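Local coordinates for alpha-1,2-mannosidase (Bacteroides thetaiotaomicron, PDB 2WW2), which hydrolyses alpha-mannosides with inversion, as a calcium-dependent glycoside hydrolase of family 92 from a human gut symbiont, at residues S154-E159 against R163-A168; F80-L85 against I231-S236; R460-L465 against D469-Y474; Q355-A360 against V385-D390; Y594-Q599 against E651-S656. One frame throughout, in Å; residues are numbered along the deposited sequence. Where two conformers were deposited one is given.

Interactions 1 and 2 belong to the N-terminal family 92 region, and their centres lie about 11 Å apart. Interaction 1 pairs neighbouring strands by backbone hydrogen bonds and has one partly exposed face. Interaction 2 is fully buried and joins strands through side chains only. Interactions 3, 4 and 5 lie in the catalytic region. Interaction 4 is buried packing of branched aliphatic chains. Interaction 3, nearer the surface, brings two helices close through alanines. Interactions 3 and 4 touch each other, Phe461 CB lying 3.7 Å from Val389 CG2. Interaction 5 is also buried, but it is more polar: an aspartate, a tyrosine and a water meet a short strand.

Interaction 1 (S154-E159 against R163-A168); sequences SSITIE and RLVKGA
Val165 lays its CG1 methyl against Ile156 CG2, 3.6 Å away, across the gap between the two strands. CG1 stands anti to the backbone N (chi1 168°), which turns it toward the isoleucine. The other branch, CG2, runs beside Ile158 CG2 at 4.2 Å. This apolar face is buried and packs on Ala217 and Leu219 of strand 216-221. The backbones are joined in antiparallel fashion. Thr157 N reaches Lys166 O at 2.8 Å, and Lys166 N returns to Thr157 O at 2.9 Å. Ser155 with Ala168 and Glu159 with Leu164 form similar pairs. At Ile156 and Gly167 the CA atoms come within 4.1 Å, and a side chain on the glycine would run into Ser155 O. The other face carries Glu159 and Lys166, whose extended chains cross. Glu159 OE1 and Lys166 NZ form a long salt bridge of 3.9 Å, while OE2 binds Lys162. At the turn, Arg163 has a positive phi (60°) and faces Glu159 together with Leu164. This fits a G1 beta bulge closing a two-stranded beta hairpin, whose strands are continued on their outer sides by 209-212 and 182-188 in the N-terminal beta domain.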
# COMPACT_ATOMS: atom_id res chain seq x y z
N SER A 154 45.20 6.76 20.72
CA SER A 154 45.91 7.57 19.74
C SER A 154 47.03 8.36 20.43
O SER A 154 47.14 8.34 21.66
CB SER A 154 44.94 8.53 19.06
OG SER A 154 44.22 9.27 20.03
N SER A 155 47.86 9.03 19.63
CA SER A 155 48.94 9.86 20.19
C SER A 155 49.23 11.00 19.23
O SER A 155 49.07 10.86 18.00
CB SER A 155 50.20 9.03 20.38
OG SER A 155 50.63 8.51 19.12
N ILE A 156 49.65 12.12 19.79
CA ILE A 156 50.04 13.28 19.01
C ILE A 156 51.30 13.88 19.61
O ILE A 156 51.42 13.98 20.84
CB ILE A 156 48.95 14.38 19.04
CG1 ILE A 156 47.60 13.82 18.57
CG2 ILE A 156 49.35 15.56 18.14
CD1 ILE A 156 46.45 14.84 18.73
N THR A 157 52.22 14.30 18.75
CA THR A 157 53.40 15.04 19.18
C THR A 157 53.50 16.33 18.38
O THR A 157 53.34 16.33 17.16
CB THR A 157 54.69 14.20 19.01
OG1 THR A 157 54.59 13.01 19.81
CG2 THR A 157 55.92 14.99 19.46
N ILE A 158 53.75 17.43 19.07
CA ILE A 158 53.88 18.73 18.41
C ILE A 158 55.34 19.14 18.46
O ILE A 158 55.99 18.95 19.47
CB ILE A 158 53.09 19.83 19.16
CG1 ILE A 158 51.65 19.39 19.43
CG2 ILE A 158 53.15 21.18 18.38
CD1 ILE A 158 50.85 20.38 20.26
N GLU A 159 55.84 19.69 17.36
CA GLU A 159 57.17 20.28 17.34
C GLU A 159 57.01 21.71 16.87
O GLU A 159 57.21 22.02 15.70
CB GLU A 159 58.09 19.48 16.41
CG GLU A 159 58.25 18.03 16.86
CD GLU A 159 59.19 17.25 15.96
OE1 GLU A 159 58.72 16.60 15.01
OE2 GLU A 159 60.41 17.29 16.21
N ARG A 163 57.11 23.71 13.30
CA ARG A 163 55.77 23.87 12.73
C ARG A 163 55.20 22.53 12.28
O ARG A 163 54.44 22.48 11.31
CB ARG A 163 55.80 24.84 11.55
CG ARG A 163 56.23 26.27 11.94
CD ARG A 163 56.41 27.13 10.69
NE ARG A 163 57.65 26.79 10.01
CZ ARG A 163 57.75 26.33 8.76
NH1 ARG A 163 56.67 26.18 7.99
NH2 ARG A 163 58.96 26.06 8.26
N LEU A 164 55.58 21.45 12.98
CA LEU A 164 55.15 20.11 12.61
C LEU A 164 54.25 19.49 13.67
O LEU A 164 54.44 19.73 14.86
CB LEU A 164 56.35 19.16 12.43
CG LEU A 164 57.31 19.41 11.27
CD1 LEU A 164 58.46 18.37 11.27
CD2 LEU A 164 56.55 19.40 9.94
N VAL A 165 53.29 18.68 13.23
CA VAL A 165 52.56 17.81 14.15
C VAL A 165 52.58 16.40 13.59
O VAL A 165 52.36 16.21 12.41
CB VAL A 165 51.09 18.26 14.36
CG1 VAL A 165 50.29 17.18 15.09
CG2 VAL A 165 51.04 19.57 15.15
N LYS A 166 52.87 15.41 14.43
CA LYS A 166 52.83 14.02 13.98
C LYS A 166 51.95 13.25 14.94
O LYS A 166 51.73 13.69 16.07
CB LYS A 166 54.25 13.43 13.96
CG LYS A 166 55.18 14.16 12.98
CD LYS A 166 56.59 13.56 12.96
CE LYS A 166 57.46 14.33 11.98
NZ LYS A 166 58.90 13.98 12.14
N GLY A 167 51.46 12.08 14.53
CA GLY A 167 50.64 11.30 15.45
C GLY A 167 50.27 9.94 14.92
O GLY A 167 50.66 9.56 13.80
N ALA A 168 49.53 9.19 15.72
CA ALA A 168 49.05 7.90 15.26
C ALA A 168 47.60 7.79 15.65
O ALA A 168 47.22 8.13 16.78
CB ALA A 168 49.87 6.76 15.87

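Interaction 2 (F80-L85 against I231-S236)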
# COMPACT_ATOMS: atom_id res chain seq x y z
N PHE A 80 41.63 10.71 11.31
CA PHE A 80 41.91 11.83 12.21
C PHE A 80 41.28 13.06 11.57
O PHE A 80 40.80 12.99 10.42
CB PHE A 80 43.42 11.99 12.47
CG PHE A 80 44.21 12.51 11.30
CD1 PHE A 80 44.47 13.87 11.17
CD2 PHE A 80 44.76 11.64 10.36
CE1 PHE A 80 45.21 14.36 10.09
CE2 PHE A 80 45.51 12.14 9.28
CZ PHE A 80 45.73 13.50 9.15
N SER A 81 41.21 14.18 12.29
CA SER A 81 40.61 15.37 11.67
C SER A 81 41.43 16.61 11.97
O SER A 81 42.21 16.64 12.92
CB SER A 81 39.16 15.61 12.10
OG SER A 81 39.08 15.99 13.47
N ILE A 82 41.20 17.64 11.17
CA ILE A 82 41.85 18.92 11.35
C ILE A 82 40.71 19.94 11.33
O ILE A 82 39.81 19.83 10.50
CB ILE A 82 42.80 19.19 10.16
CG1 ILE A 82 44.04 18.30 10.24
CG2 ILE A 82 43.20 20.65 10.11
CD1 ILE A 82 44.84 18.27 8.93
N MET A 83 40.72 20.90 12.25
CA MET A 83 39.64 21.88 12.33
C MET A 83 40.19 23.26 12.66
O MET A 83 40.64 23.52 13.77
CB MET A 83 38.60 21.46 13.40
CG MET A 83 37.41 22.39 13.45
SD MET A 83 36.55 22.49 11.85
CE MET A 83 35.14 23.49 12.34
N PRO A 84 40.15 24.17 11.68
CA PRO A 84 40.53 25.54 12.02
C PRO A 84 39.40 26.21 12.82
O PRO A 84 38.22 25.90 12.60
CB PRO A 84 40.75 26.20 10.66
CG PRO A 84 39.94 25.39 9.70
CD PRO A 84 39.85 23.99 10.26
N LEU A 85 39.75 27.10 13.75
CA LEU A 85 38.75 27.77 14.58
C LEU A 85 39.13 29.24 14.74
O LEU A 85 40.30 29.57 14.85
CB LEU A 85 38.69 27.14 15.98
CG LEU A 85 38.17 25.70 16.14
CD1 LEU A 85 38.38 25.26 17.58
CD2 LEU A 85 36.67 25.57 15.73
N ILE A 231 48.21 24.32 5.42
CA ILE A 231 48.46 23.11 6.21
C ILE A 231 48.69 22.00 5.21
O ILE A 231 47.86 21.78 4.33
CB ILE A 231 47.25 22.70 7.07
CG1 ILE A 231 46.70 23.89 7.85
CG2 ILE A 231 47.65 21.55 8.05
CD1 ILE A 231 45.45 23.57 8.69
N ARG A 232 49.81 21.30 5.34
CA ARG A 232 50.14 20.19 4.44
C ARG A 232 50.14 18.95 5.28
O ARG A 232 50.70 18.96 6.37
CB ARG A 232 51.54 20.37 3.84
CG ARG A 232 51.69 21.65 3.04
CD ARG A 232 53.14 21.88 2.54
NE ARG A 232 53.19 23.21 1.96
CZ ARG A 232 53.71 24.27 2.58
NH1 ARG A 232 54.28 24.13 3.77
NH2 ARG A 232 53.66 25.46 2.00
N THR A 233 49.54 17.88 4.77
CA THR A 233 49.44 16.65 5.57
C THR A 233 49.50 15.38 4.70
O THR A 233 49.11 15.40 3.52
CB THR A 233 48.17 16.69 6.46
OG1 THR A 233 48.16 15.59 7.38
CG2 THR A 233 46.88 16.66 5.63
N ALA A 234 50.04 14.30 5.25
CA ALA A 234 49.97 13.00 4.60
C ALA A 234 50.03 11.93 5.68
O ALA A 234 50.40 12.21 6.82
CB ALA A 234 51.13 12.81 3.60
N SER A 235 49.63 10.72 5.32
CA SER A 235 49.65 9.62 6.27
C SER A 235 50.12 8.34 5.60
O SER A 235 50.23 8.27 4.36
CB SER A 235 48.25 9.41 6.89
OG SER A 235 47.37 8.77 5.96
N SER A 236 50.39 7.34 6.42
CA SER A 236 50.83 6.04 5.93
C SER A 236 50.28 4.96 6.85
O SER A 236 50.09 5.20 8.05
CB SER A 236 52.37 5.96 5.93
OG SER A 236 52.82 4.66 5.55
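Thr233 OG1 is held by a hydrogen bond to Met185 O and also meets the edge of the Phe80 ring. Phe80 CZ lies 3.7 Å from Thr233 OG1, and the oxygen sits near the ring plane. The rim of the ring, not its face, is therefore turned to the hydroxyl. The threonine oxygen is anti to its own backbone nitrogen (chi1 -172°), which leaves its methyl to face elsewhere. That methyl, Thr233 CG2, comes 4.2 Å from Ile82 CD1. The threonine thus presents its oxygen to the phenylalanine and its carbon to the isoleucine. The two strands run almost exactly antiparallel, at 174°, but their axes stay 10.7 Å apart. They are not hydrogen-bonded neighbours. Strand 80-86 pairs with 60-67 and 143-148, and strand 229-236 pairs with 130-136 and 182-188. The contact is face-to-face packing between the layers of a beta sandwich, consistent with the galactose mutarotase-like clan of this N-terminal domain. Further along, Ile82 CG2 meets Ile231 CD1 at 4.0 Å, and the two chains slide past each other in opposite directions. Ile231 extends its long branch (chi2 178°) to bring CD1 across. Val145 lies against both isoleucines, and Met186 covers Ile82, Thr233 and Phe80. The Phe80 ring also stacks on Phe184.

Interaction 3 (R460-L465 against D469-Y474)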
# COMPACT_ATOMS: atom_id res chain seq x y z
N ARG A 460 33.33 -21.96 -15.61
CA ARG A 460 33.81 -21.24 -16.79
C ARG A 460 35.32 -21.11 -16.74
O ARG A 460 36.00 -21.30 -17.75
CB ARG A 460 33.17 -19.85 -16.84
CG ARG A 460 31.68 -19.88 -17.23
CD ARG A 460 31.57 -19.77 -18.74
NE ARG A 460 32.09 -18.46 -19.10
CZ ARG A 460 32.55 -18.10 -20.29
NH1 ARG A 460 32.59 -18.96 -21.33
NH2 ARG A 460 32.98 -16.85 -20.43
N PHE A 461 35.84 -20.72 -15.58
CA PHE A 461 37.26 -20.52 -15.36
C PHE A 461 38.02 -21.80 -15.59
O PHE A 461 38.98 -21.82 -16.38
CB PHE A 461 37.54 -19.94 -13.96
CG PHE A 461 38.97 -19.48 -13.76
CD1 PHE A 461 39.44 -18.31 -14.34
CD2 PHE A 461 39.84 -20.22 -12.96
CE1 PHE A 461 40.75 -17.89 -14.15
CE2 PHE A 461 41.14 -19.81 -12.76
CZ PHE A 461 41.61 -18.65 -13.36
N ALA A 462 37.59 -22.88 -14.93
CA ALA A 462 38.27 -24.16 -15.08
C ALA A 462 38.25 -24.60 -16.54
O ALA A 462 39.25 -25.09 -17.06
CB ALA A 462 37.63 -25.22 -14.22
N GLU A 463 37.11 -24.44 -17.20
CA GLU A 463 36.99 -24.88 -18.60
C GLU A 463 38.01 -24.16 -19.48
O GLU A 463 38.64 -24.77 -20.35
CB GLU A 463 35.56 -24.65 -19.12
CG GLU A 463 35.33 -25.31 -20.47
CD GLU A 463 33.87 -25.36 -20.86
OE1 GLU A 463 33.21 -24.31 -20.83
OE2 GLU A 463 33.39 -26.48 -21.20
N SER A 464 38.18 -22.86 -19.25
CA SER A 464 39.12 -22.06 -20.04
C SER A 464 40.59 -22.45 -19.81
O SER A 464 41.44 -22.13 -20.63
CB SER A 464 38.91 -20.55 -19.81
OG SER A 464 39.59 -20.11 -18.64
N LEU A 465 40.87 -23.17 -18.72
CA LEU A 465 42.23 -23.66 -18.46
C LEU A 465 42.45 -25.05 -19.04
O LEU A 465 43.57 -25.58 -19.02
CB LEU A 465 42.53 -23.71 -16.95
CG LEU A 465 42.30 -22.44 -16.12
CD1 LEU A 465 42.78 -22.67 -14.67
CD2 LEU A 465 43.00 -21.24 -16.74
N ASP A 469 37.30 -31.78 -16.17
CA ASP A 469 36.69 -32.53 -15.07
C ASP A 469 36.21 -31.59 -13.97
O ASP A 469 35.07 -31.68 -13.49
CB ASP A 469 37.67 -33.54 -14.49
CG ASP A 469 37.83 -34.77 -15.37
OD1 ASP A 469 36.91 -35.04 -16.18
OD2 ASP A 469 38.86 -35.47 -15.25
N ILE A 470 37.07 -30.67 -13.56
CA ILE A 470 36.68 -29.66 -12.58
C ILE A 470 35.56 -28.77 -13.13
O ILE A 470 34.61 -28.43 -12.41
CB ILE A 470 37.89 -28.83 -12.11
CG1 ILE A 470 38.85 -29.73 -11.31
CG2 ILE A 470 37.43 -27.62 -11.27
CD1 ILE A 470 40.20 -29.07 -10.99
N ALA A 471 35.67 -28.39 -14.40
CA ALA A 471 34.59 -27.59 -15.01
C ALA A 471 33.24 -28.31 -14.93
O ALA A 471 32.24 -27.74 -14.52
CB ALA A 471 34.93 -27.21 -16.45
N ASP A 472 33.21 -29.58 -15.33
CA ASP A 472 31.97 -30.35 -15.26
C ASP A 472 31.46 -30.51 -13.82
O ASP A 472 30.26 -30.46 -13.57
CB ASP A 472 32.13 -31.72 -15.96
CG ASP A 472 32.46 -31.58 -17.47
OD1 ASP A 472 32.25 -30.50 -18.06
OD2 ASP A 472 32.93 -32.56 -18.06
N GLN A 473 32.36 -30.66 -12.85
CA GLN A 473 31.93 -30.69 -11.44
C GLN A 473 31.14 -29.43 -11.08
O GLN A 473 30.14 -29.47 -10.36
CB GLN A 473 33.11 -30.80 -10.49
CG GLN A 473 33.73 -32.18 -10.38
CD GLN A 473 35.02 -32.12 -9.60
OE1 GLN A 473 36.06 -32.59 -10.07
NE2 GLN A 473 34.97 -31.52 -8.42
N TYR A 474 31.63 -28.29 -11.55
CA TYR A 474 31.04 -27.02 -11.18
C TYR A 474 29.83 -26.66 -12.03
O TYR A 474 28.88 -26.06 -11.52
CB TYR A 474 32.11 -25.90 -11.12
CG TYR A 474 32.80 -25.89 -9.78
CD1 TYR A 474 32.33 -25.08 -8.75
CD2 TYR A 474 33.89 -26.73 -9.52
CE1 TYR A 474 32.93 -25.08 -7.50
CE2 TYR A 474 34.49 -26.75 -8.27
CZ TYR A 474 33.99 -25.93 -7.27
OH TYR A 474 34.59 -25.92 -6.03
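Ala471 and Ala462 carry most of this contact, with Glu463 beside them. Ala471 CB points into the other helix and comes 3.6 Å from Glu463 N and 3.8 Å from Glu463 CB. Ala462 CB points back and lies 3.7 Å from Ala471 N. The two methyls, Ala462 CB and Ala471 CB, are 4.0 Å apart. Such small side chains let the CA atoms of Ala462 and Ala471 approach to 5.0 Å and the axes to 7.6 Å. The segments run at 161° and form an antiparallel helical hairpin with a very short turn. It lies in the family 92 catalytic domain, which belongs to the six-hairpin glycosidase clan built round an alpha/alpha barrel. Ile470 widens the apolar patch. Its CG2, anti to the backbone N, reaches Ala462 CB at 3.8 Å. Glu463 leaves the interface after CB. Its CG is also anti to the backbone N (chi1 -170°), and the extended chain carries the carboxylate to Tyr475 OH and Gln468 NE2. Asp472 OD1 also takes a hydrogen bond from Gln468 NE2. That shared amide probably eases the like charges of the two acids, Glu463 OE2 and Asp472 OD1 being 5.2 Å apart. On the first helix, Phe461 turns to a different neighbour and meets Trp392 edge to face.

Interaction 4 (Q355-A360 against V385-D390); sequences QSIINA and VSLLVD
Helix segments 355-360 and 385-390 run at 136° to each other, with axes 10.5 Å apart and the CA atoms of Ile357 and Leu388 at 8.2 Å. This is helix-to-helix packing in the catalytic domain, consistent with the alpha/alpha barrel of the six-hairpin glycosidase clan. All the touching residues are buried and aliphatic. Ile357 supplies both of its branches. Its CD1 methyl lies 3.8 Å from Leu387 CD2, and the two side chains cross at about a right angle. Its CG2, anti to the backbone N, meets Leu388 CD1 at 4.1 Å. Leu388 points toward the first helix, with its chain slid past that of Ile357. Leu388 also touches Met408 of helix 401-413, while Ile357 touches Met367. Ile358 starts to one side of the partner helix, but its chain folds back toward it. The bend comes at chi2, -51°, in place of an extended chain. It puts the Ile358 CD1 methyl 4.0 Å from Leu388 CD1, the same methyl that Ile357 CG2 meets.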
# COMPACT_ATOMS: atom_id res chain seq x y z
N GLN A 355 45.08 -9.10 -8.63
CA GLN A 355 46.27 -9.51 -7.87
C GLN A 355 46.06 -9.36 -6.35
O GLN A 355 46.52 -10.21 -5.57
CB GLN A 355 47.49 -8.67 -8.23
CG GLN A 355 48.27 -9.04 -9.47
CD GLN A 355 49.28 -7.95 -9.81
OE1 GLN A 355 49.04 -7.09 -10.68
NE2 GLN A 355 50.39 -7.93 -9.07
N SER A 356 45.42 -8.28 -5.93
CA SER A 356 45.24 -8.02 -4.50
C SER A 356 44.30 -9.02 -3.83
O SER A 356 44.45 -9.32 -2.64
CB SER A 356 44.77 -6.59 -4.23
OG SER A 356 43.42 -6.39 -4.63
N ILE A 357 43.35 -9.56 -4.58
CA ILE A 357 42.45 -10.58 -4.06
C ILE A 357 43.26 -11.83 -3.73
O ILE A 357 43.09 -12.45 -2.68
CB ILE A 357 41.33 -10.91 -5.09
CG1 ILE A 357 40.30 -9.78 -5.13
CG2 ILE A 357 40.64 -12.25 -4.77
CD1 ILE A 357 39.33 -9.88 -6.32
N ILE A 358 44.15 -12.21 -4.65
CA ILE A 358 45.02 -13.37 -4.41
C ILE A 358 45.97 -13.10 -3.23
O ILE A 358 46.21 -13.96 -2.39
CB ILE A 358 45.80 -13.75 -5.69
CG1 ILE A 358 44.82 -14.12 -6.80
CG2 ILE A 358 46.78 -14.93 -5.44
CD1 ILE A 358 43.80 -15.15 -6.36
N ASN A 359 46.51 -11.88 -3.16
CA ASN A 359 47.38 -11.53 -2.05
C ASN A 359 46.63 -11.69 -0.72
O ASN A 359 47.18 -12.22 0.24
CB ASN A 359 47.90 -10.09 -2.18
CG ASN A 359 48.86 -9.91 -3.34
OD1 ASN A 359 49.43 -10.88 -3.83
ND2 ASN A 359 49.04 -8.66 -3.77
N ALA A 360 45.40 -11.20 -0.65
CA ALA A 360 44.61 -11.32 0.59
C ALA A 360 44.42 -12.78 0.92
O ALA A 360 44.50 -13.19 2.10
CB ALA A 360 43.23 -10.61 0.41
N VAL A 385 34.95 -14.38 -6.66
CA VAL A 385 35.19 -15.23 -7.82
C VAL A 385 34.80 -14.50 -9.11
O VAL A 385 35.49 -14.57 -10.13
CB VAL A 385 34.39 -16.53 -7.68
CG1 VAL A 385 34.48 -17.35 -8.95
CG2 VAL A 385 34.91 -17.33 -6.44
N SER A 386 33.70 -13.79 -9.05
CA SER A 386 33.23 -13.07 -10.23
C SER A 386 34.25 -12.03 -10.70
O SER A 386 34.52 -11.92 -11.90
CB SER A 386 31.88 -12.39 -9.93
OG SER A 386 31.51 -11.56 -11.03
N LEU A 387 34.82 -11.26 -9.78
CA LEU A 387 35.84 -10.27 -10.18
C LEU A 387 37.01 -10.93 -10.90
O LEU A 387 37.49 -10.44 -11.92
CB LEU A 387 36.40 -9.55 -8.95
CG LEU A 387 35.66 -8.26 -8.55
CD1 LEU A 387 34.23 -8.58 -8.10
CD2 LEU A 387 36.46 -7.57 -7.42
N LEU A 388 37.48 -12.05 -10.36
CA LEU A 388 38.58 -12.75 -10.99
C LEU A 388 38.19 -13.29 -12.37
O LEU A 388 38.94 -13.16 -13.34
CB LEU A 388 39.08 -13.90 -10.09
CG LEU A 388 39.71 -13.53 -8.73
CD1 LEU A 388 40.14 -14.81 -7.97
CD2 LEU A 388 40.92 -12.65 -8.96
N VAL A 389 37.04 -13.94 -12.45
CA VAL A 389 36.68 -14.64 -13.71
C VAL A 389 36.22 -13.65 -14.79
O VAL A 389 36.57 -13.78 -15.98
CB VAL A 389 35.61 -15.70 -13.45
CG1 VAL A 389 35.12 -16.29 -14.79
CG2 VAL A 389 36.19 -16.79 -12.52
N ASP A 390 35.45 -12.65 -14.40
CA ASP A 390 35.02 -11.64 -15.36
C ASP A 390 36.26 -11.01 -16.01
O ASP A 390 36.32 -10.85 -17.26
CB ASP A 390 34.13 -10.57 -14.72
CG ASP A 390 33.58 -9.58 -15.74
OD1 ASP A 390 32.85 -10.03 -16.66
OD2 ASP A 390 33.89 -8.37 -15.63

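Interaction 5 (Y594-Q599 against E651-S656)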
# COMPACT_ATOMS: atom_id res chain seq x y z
N TYR A 594 14.47 -8.52 -21.11
CA TYR A 594 13.69 -8.57 -22.35
C TYR A 594 14.58 -8.85 -23.57
O TYR A 594 14.08 -9.36 -24.56
CB TYR A 594 12.93 -7.29 -22.60
CG TYR A 594 11.86 -6.92 -21.58
CD1 TYR A 594 10.60 -7.52 -21.61
CD2 TYR A 594 12.08 -5.92 -20.65
CE1 TYR A 594 9.60 -7.14 -20.72
CE2 TYR A 594 11.09 -5.54 -19.73
CZ TYR A 594 9.86 -6.15 -19.78
OH TYR A 594 8.89 -5.76 -18.88
N ASP A 595 15.87 -8.53 -23.48
CA ASP A 595 16.84 -8.78 -24.57
C ASP A 595 17.05 -10.26 -24.84
O ASP A 595 17.53 -10.64 -25.91
CB ASP A 595 18.23 -8.21 -24.22
CG ASP A 595 18.37 -6.71 -24.47
OD1 ASP A 595 17.52 -6.10 -25.15
OD2 ASP A 595 19.39 -6.13 -24.01
N TYR A 596 16.72 -11.09 -23.85
CA TYR A 596 16.99 -12.53 -23.89
C TYR A 596 15.78 -13.34 -24.35
O TYR A 596 15.88 -14.54 -24.64
CB TYR A 596 17.43 -13.03 -22.50
CG TYR A 596 18.75 -12.45 -22.04
CD1 TYR A 596 19.90 -13.24 -21.97
CD2 TYR A 596 18.84 -11.11 -21.68
CE1 TYR A 596 21.12 -12.70 -21.57
CE2 TYR A 596 20.06 -10.55 -21.27
CZ TYR A 596 21.19 -11.36 -21.22
OH TYR A 596 22.38 -10.80 -20.83
N ILE A 597 14.62 -12.69 -24.39
CA ILE A 597 13.38 -13.40 -24.63
C ILE A 597 12.53 -12.72 -25.70
O ILE A 597 11.32 -12.91 -25.74
CB ILE A 597 12.57 -13.56 -23.31
CG1 ILE A 597 12.18 -12.20 -22.74
CG2 ILE A 597 13.41 -14.28 -22.28
CD1 ILE A 597 11.74 -12.26 -21.29
N GLY A 598 13.17 -11.89 -26.53
CA GLY A 598 12.57 -11.47 -27.79
C GLY A 598 11.84 -10.15 -27.86
O GLY A 598 11.20 -9.86 -28.87
N GLN A 599 11.94 -9.33 -26.82
CA GLN A 599 11.27 -8.03 -26.89
C GLN A 599 12.17 -6.89 -26.42
O GLN A 599 11.87 -6.24 -25.41
CB GLN A 599 9.96 -8.06 -26.10
CG GLN A 599 8.99 -9.17 -26.54
CD GLN A 599 7.61 -9.01 -25.93
OE1 GLN A 599 7.46 -8.40 -24.87
NE2 GLN A 599 6.60 -9.57 -26.58
N GLU A 651 30.13 -10.18 -22.32
CA GLU A 651 29.03 -9.70 -23.18
C GLU A 651 28.36 -8.57 -22.44
O GLU A 651 28.24 -8.63 -21.21
CB GLU A 651 27.91 -10.76 -23.29
CG GLU A 651 28.03 -11.72 -24.40
CD GLU A 651 26.95 -12.77 -24.37
OE1 GLU A 651 26.00 -12.74 -23.54
OE2 GLU A 651 27.08 -13.68 -25.19
N TYR A 652 27.84 -7.59 -23.18
CA TYR A 652 27.04 -6.53 -22.57
C TYR A 652 25.71 -6.44 -23.31
O TYR A 652 25.70 -6.24 -24.53
CB TYR A 652 27.78 -5.18 -22.67
CG TYR A 652 29.19 -5.20 -22.10
CD1 TYR A 652 29.44 -4.75 -20.81
CD2 TYR A 652 30.26 -5.68 -22.85
CE1 TYR A 652 30.71 -4.75 -20.28
CE2 TYR A 652 31.53 -5.70 -22.33
CZ TYR A 652 31.75 -5.22 -21.04
OH TYR A 652 33.02 -5.24 -20.52
N ALA A 653 24.59 -6.61 -22.59
CA ALA A 653 23.28 -6.52 -23.20
C ALA A 653 22.99 -5.07 -23.56
O ALA A 653 23.28 -4.15 -22.80
CB ALA A 653 22.19 -7.08 -22.26
N ILE A 654 22.41 -4.87 -24.74
CA ILE A 654 22.11 -3.54 -25.25
C ILE A 654 20.79 -2.99 -24.67
O ILE A 654 19.77 -3.69 -24.61
CB ILE A 654 22.17 -3.51 -26.79
CG1 ILE A 654 23.63 -3.69 -27.22
CG2 ILE A 654 21.62 -2.16 -27.35
CD1 ILE A 654 23.83 -4.02 -28.69
N GLY A 655 20.84 -1.76 -24.19
CA GLY A 655 19.64 -1.10 -23.69
C GLY A 655 19.27 -0.02 -24.68
O GLY A 655 18.87 -0.31 -25.81
N SER A 656 19.46 1.22 -24.27
CA SER A 656 19.20 2.38 -25.11
C SER A 656 20.00 3.52 -24.51
O SER A 656 19.88 3.76 -23.30
CB SER A 656 17.70 2.70 -25.10
OG SER A 656 17.44 3.92 -25.74
O HOH W 1 24.78 -12.14 -20.92
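Asp595 points its carboxylate at the strand, and its OD2 lies 2.5 Å from Ile654 O. It ends a short 3-10 segment in the loop before helix 600-613. That loop packs on strand 651-654, the middle strand of a small antiparallel sheet with 642-643 and 700-702, in the catalytic domain. Asp595 CG is anti to the carbonyl carbon and beside the backbone N (chi1 -81°), which swings the acid toward the strand. The same OD2 touches the Ala653 methyl, CB, at 3.4 Å. With an alanine here, the Ile654 carbonyl would probably lose its close neighbour and a gap would open next to Ala653. The backbone O of Asp595 accepts a hydrogen bond from Asn699 ND2.

Tyr596 follows, and the end of its ring comes near Ala653. Its CE2 is 4.2 Å from Ala653 CB, and its OH is 4.0 Å from the same methyl. The ring meets this methyl obliquely, and Val645 and Pro732 pack against it too. The phenol end reaches past the alanine to a water at 2.8 Å from Tyr596 OH, in the plane of the ring. That water donates to Glu651 OE1 at 3.0 Å. It thereby ties the tyrosine to the start of the strand, where Glu651 OE1 also takes a bond from Tyr733 N.

Beyond Tyr596 the chain turns from the strand. Gly598 takes a positive phi of 97°, where a side chain would jam against the preceding carbonyl. The turn is then closed by Gln599 N, which bonds to Tyr594 O at 3.1 Å.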